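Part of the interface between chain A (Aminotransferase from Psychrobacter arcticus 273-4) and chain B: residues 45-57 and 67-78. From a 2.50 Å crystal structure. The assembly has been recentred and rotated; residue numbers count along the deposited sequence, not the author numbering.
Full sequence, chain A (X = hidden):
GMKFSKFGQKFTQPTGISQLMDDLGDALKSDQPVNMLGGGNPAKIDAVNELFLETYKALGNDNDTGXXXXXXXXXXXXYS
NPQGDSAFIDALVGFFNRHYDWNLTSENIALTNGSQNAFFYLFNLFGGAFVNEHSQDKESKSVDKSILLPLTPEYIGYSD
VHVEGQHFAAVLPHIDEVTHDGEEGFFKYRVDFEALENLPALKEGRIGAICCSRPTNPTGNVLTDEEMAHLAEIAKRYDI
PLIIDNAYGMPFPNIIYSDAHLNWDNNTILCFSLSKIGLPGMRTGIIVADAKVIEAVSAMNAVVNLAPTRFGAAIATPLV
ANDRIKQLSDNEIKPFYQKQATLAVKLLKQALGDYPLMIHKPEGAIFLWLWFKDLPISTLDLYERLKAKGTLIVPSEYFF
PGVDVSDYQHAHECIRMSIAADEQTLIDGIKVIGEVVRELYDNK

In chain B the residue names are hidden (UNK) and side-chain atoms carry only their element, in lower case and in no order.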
# COMPACT_ATOMS: atom_id res chain seq x y z
N ILE A 45 20.21 -14.91 4.55
CA ILE A 45 21.57 -14.77 5.13
C ILE A 45 21.49 -14.91 6.66
O ILE A 45 20.98 -14.03 7.35
CB ILE A 45 22.23 -13.44 4.71
CG1 ILE A 45 22.13 -13.25 3.16
CG2 ILE A 45 23.66 -13.43 5.17
CD1 ILE A 45 22.71 -11.94 2.64
N ASP A 46 21.96 -16.02 7.19
CA ASP A 46 21.85 -16.32 8.65
C ASP A 46 22.26 -15.19 9.58
O ASP A 46 21.54 -14.91 10.55
CB ASP A 46 22.63 -17.61 9.03
CG ASP A 46 22.04 -18.89 8.40
OD1 ASP A 46 20.86 -18.90 7.99
OD2 ASP A 46 22.77 -19.92 8.33
N ALA A 47 23.37 -14.52 9.26
CA ALA A 47 23.88 -13.43 10.11
C ALA A 47 22.89 -12.26 10.17
O ALA A 47 22.77 -11.64 11.21
CB ALA A 47 25.25 -12.96 9.67
N VAL A 48 22.18 -12.02 9.06
CA VAL A 48 21.19 -10.95 8.96
C VAL A 48 19.95 -11.26 9.80
O VAL A 48 19.44 -10.40 10.51
CB VAL A 48 20.75 -10.69 7.47
CG1 VAL A 48 19.66 -9.62 7.40
CG2 VAL A 48 21.94 -10.28 6.59
N ASN A 49 19.45 -12.49 9.67
CA ASN A 49 18.29 -12.92 10.42
C ASN A 49 18.51 -13.02 11.93
O ASN A 49 17.56 -12.78 12.71
CB ASN A 49 17.75 -14.21 9.81
CG ASN A 49 17.16 -13.99 8.41
OD1 ASN A 49 16.70 -12.89 8.09
ND2 ASN A 49 17.21 -15.02 7.57
N GLU A 50 19.73 -13.37 12.34
CA GLU A 50 20.10 -13.34 13.75
C GLU A 50 19.97 -11.92 14.32
O GLU A 50 19.43 -11.76 15.42
CB GLU A 50 21.52 -13.88 13.97
CG GLU A 50 21.56 -15.39 13.95
CD GLU A 50 22.89 -15.99 13.52
OE1 GLU A 50 23.92 -15.28 13.40
OE2 GLU A 50 22.88 -17.22 13.27
N LEU A 51 20.48 -10.92 13.58
CA LEU A 51 20.37 -9.52 14.03
C LEU A 51 18.90 -9.05 14.06
O LEU A 51 18.48 -8.37 15.01
CB LEU A 51 21.21 -8.58 13.16
CG LEU A 51 21.13 -7.06 13.44
CD1 LEU A 51 21.32 -6.68 14.92
CD2 LEU A 51 22.15 -6.35 12.55
N PHE A 52 18.15 -9.41 13.02
CA PHE A 52 16.74 -9.12 12.96
C PHE A 52 15.97 -9.76 14.11
O PHE A 52 15.14 -9.08 14.73
CB PHE A 52 16.11 -9.52 11.61
CG PHE A 52 16.54 -8.66 10.41
CD1 PHE A 52 16.99 -7.32 10.54
CD2 PHE A 52 16.38 -9.17 9.13
CE1 PHE A 52 17.35 -6.57 9.42
CE2 PHE A 52 16.73 -8.40 8.00
CZ PHE A 52 17.21 -7.10 8.16
N LEU A 53 16.24 -11.03 14.41
CA LEU A 53 15.54 -11.73 15.51
C LEU A 53 15.82 -11.09 16.85
O LEU A 53 14.90 -10.92 17.65
CB LEU A 53 15.90 -13.23 15.56
CG LEU A 53 15.07 -14.13 16.48
CD1 LEU A 53 13.55 -13.86 16.35
CD2 LEU A 53 15.42 -15.58 16.24
N GLU A 54 17.07 -10.71 17.07
CA GLU A 54 17.49 -9.98 18.29
C GLU A 54 16.73 -8.66 18.43
O GLU A 54 16.21 -8.35 19.50
CB GLU A 54 19.00 -9.73 18.27
CG GLU A 54 19.58 -8.73 19.28
CD GLU A 54 21.05 -8.51 19.03
OE1 GLU A 54 21.82 -9.48 19.18
OE2 GLU A 54 21.43 -7.37 18.66
N THR A 55 16.69 -7.89 17.35
CA THR A 55 15.98 -6.60 17.36
C THR A 55 14.48 -6.80 17.67
O THR A 55 13.95 -6.13 18.54
CB THR A 55 16.18 -5.83 16.04
OG1 THR A 55 17.58 -5.74 15.74
CG2 THR A 55 15.61 -4.45 16.15
N TYR A 56 13.87 -7.77 16.99
CA TYR A 56 12.46 -8.17 17.17
C TYR A 56 12.12 -8.47 18.63
O TYR A 56 11.09 -8.01 19.13
CB TYR A 56 12.19 -9.41 16.33
CG TYR A 56 10.79 -9.97 16.37
CD1 TYR A 56 9.84 -9.53 15.45
CD2 TYR A 56 10.44 -10.97 17.26
CE1 TYR A 56 8.55 -10.04 15.46
CE2 TYR A 56 9.14 -11.50 17.28
CZ TYR A 56 8.19 -11.04 16.37
OH TYR A 56 6.93 -11.57 16.35
N LYS A 57 12.97 -9.28 19.27
CA LYS A 57 12.78 -9.63 20.67
C LYS A 57 12.90 -8.38 21.54
O LYS A 57 12.02 -8.14 22.38
CB LYS A 57 13.79 -10.69 21.12
CG LYS A 57 13.58 -12.07 20.53
CD LYS A 57 14.71 -13.01 20.90
CE LYS A 57 14.41 -14.47 20.48
NZ LYS A 57 13.28 -15.14 21.25
N UNK B 67 18.85 -22.36 15.11
CA UNK B 67 18.57 -21.93 13.72
C UNK B 67 17.69 -20.66 13.66
O UNK B 67 16.93 -20.34 14.58
n UNK B 67 17.17 -27.28 11.24
c UNK B 67 18.02 -23.13 12.92
c UNK B 67 19.15 -24.17 12.58
c UNK B 67 17.61 -25.83 11.32
c UNK B 67 18.68 -25.63 12.42
N UNK B 68 17.85 -19.92 12.55
CA UNK B 68 17.20 -18.61 12.35
C UNK B 68 15.68 -18.64 12.08
O UNK B 68 14.96 -17.75 12.55
c UNK B 68 17.94 -17.86 11.22
N UNK B 69 15.25 -19.68 11.37
CA UNK B 69 13.87 -19.95 10.88
C UNK B 69 12.57 -19.80 11.74
O UNK B 69 11.65 -20.61 11.61
c UNK B 69 13.86 -22.50 11.25
c UNK B 69 13.85 -21.36 10.23
n UNK B 69 13.60 -23.70 10.77
o UNK B 69 14.05 -22.29 12.45
N UNK B 70 12.44 -18.75 12.56
CA UNK B 70 11.19 -18.51 13.32
C UNK B 70 10.11 -17.99 12.34
O UNK B 70 10.41 -17.52 11.27
c UNK B 70 11.42 -17.50 14.44
o UNK B 70 11.71 -16.21 13.91
N UNK B 71 8.84 -18.12 12.72
CA UNK B 71 7.72 -17.62 11.89
C UNK B 71 7.87 -16.12 11.62
O UNK B 71 7.68 -15.69 10.49
o UNK B 71 6.16 -19.30 12.56
c UNK B 71 6.37 -17.91 12.53
N UNK B 72 8.26 -15.37 12.67
CA UNK B 72 8.51 -13.91 12.57
C UNK B 72 9.52 -13.62 11.45
O UNK B 72 9.24 -12.78 10.60
c UNK B 72 8.97 -13.31 13.93
N UNK B 73 10.65 -14.34 11.45
CA UNK B 73 11.68 -14.20 10.40
C UNK B 73 11.21 -14.62 9.02
O UNK B 73 11.59 -13.96 8.04
c UNK B 73 14.00 -15.01 9.57
c UNK B 73 14.05 -12.76 11.70
c UNK B 73 13.03 -14.95 10.75
c UNK B 73 13.71 -14.24 11.93
N UNK B 74 10.41 -15.68 8.90
CA UNK B 74 9.96 -16.16 7.57
C UNK B 74 9.03 -15.12 6.91
O UNK B 74 9.16 -14.83 5.72
c UNK B 74 9.37 -17.60 7.62
c UNK B 74 10.49 -18.62 7.90
c UNK B 74 8.69 -17.98 6.30
c UNK B 74 9.99 -20.04 8.31
N UNK B 75 8.13 -14.57 7.72
CA UNK B 75 7.18 -13.54 7.30
C UNK B 75 7.92 -12.23 6.91
O UNK B 75 7.62 -11.64 5.91
c UNK B 75 6.15 -13.33 8.42
o UNK B 75 5.24 -12.31 8.12
N UNK B 76 8.87 -11.79 7.73
CA UNK B 76 9.74 -10.64 7.40
C UNK B 76 10.55 -10.80 6.10
O UNK B 76 10.56 -9.91 5.26
se UNK B 76 11.97 -9.45 10.75
c UNK B 76 10.63 -9.35 9.36
c UNK B 76 10.73 -10.34 11.97
c UNK B 76 10.82 -10.47 8.49
N UNK B 77 11.28 -11.92 6.03
CA UNK B 77 12.27 -12.17 5.00
C UNK B 77 11.79 -12.52 3.62
O UNK B 77 12.63 -12.61 2.73
c UNK B 77 13.28 -13.23 5.48
N UNK B 78 10.47 -12.67 3.42
CA UNK B 78 9.91 -13.05 2.12
C UNK B 78 8.71 -12.25 1.66
O UNK B 78 7.85 -11.90 2.48
c UNK B 78 10.59 -15.44 2.46
o UNK B 78 11.37 -15.78 1.55
c UNK B 78 9.46 -14.51 2.18
n UNK B 78 10.71 -15.88 3.71
O HOH W 1 19.43 -20.99 10.00

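Position 67 of chain B carries four carbons in a row ending in a nitrogen; its CA-to-CB bond points away from chain A, and the side chain makes no contact there. It is Lys B67. Position 68 has a single side-chain carbon, aimed at the first turn of the chain A helix, 3.9 Å from its CB to Asn A49 CB: Ala B68. Its backbone N donates to a water, 3.2 Å from N to O, which in turn gives a weak bond to Asp A46 OD1, also 3.2 Å from the water O. At 69 there are two carbons, the second bearing one oxygen and one nitrogen; the CA-to-CB bond points away, and the side chain makes no contact with the chain A stretch. The nitrogen settles Asn B69.

Position 70 has one carbon and one oxygen, the oxygen 3.9 Å from Leu A53 CD1. This is Ser B70, whose OG accepts from the backbone N of residue 73 at 3.3 Å and so caps the helix that follows. Position 71, again one carbon and one oxygen, lies out of reach of chain A and is Ser B71. A lone carbon at 72 sits over one face of the Tyr A56 ring, its CB 3.4 Å from CZ and 3.8 Å from the ring centroid, a CH-pi contact. It belongs to Ala B72.

At 73, four carbons fork at the first, one arm being two carbons long, which identifies Ile B73. Its CG2 lies 3.5 Å from Asn A49 CG, while CD1 reaches Phe A52 CB at 3.8 Å and Leu A53 N at 3.9 Å. Position 74 has the same forked set of four carbons, but its CA-to-CB bond points away and the side chain makes no contact: Ile B74. One carbon and one oxygen at 75, out of reach, give Ser B75.

Position 76 is an unbranched run of two carbons, selenium and a carbon, hence selenomethionine, Met B76. Its CE approaches Tyr A56 CD1 at 3.7 Å, and SE lies 4.2 Å from Phe A52 CB, oblique to that ring. The single carbon at 77 is 4.3 Å from Asn A49 OD1, marking Ala B77. Position 78, out of reach of chain A, has two carbons, the second with one oxygen and one nitrogen: Asn B78, whose ND2 donates to Ile B74 O at 2.7 Å.

The contact works by packing, without direct hydrogen bonds between the stretches. Along helices whose directions differ by 115°, Asn A49, Phe A52 and Leu A53 surround Ile B73, and Tyr A56 meets Ala B72 and Met B76. Ala B68 CB lies against Asn A49, and the water adds a polar link beside it.

Chain B 67-78: KANSSAIISMAN
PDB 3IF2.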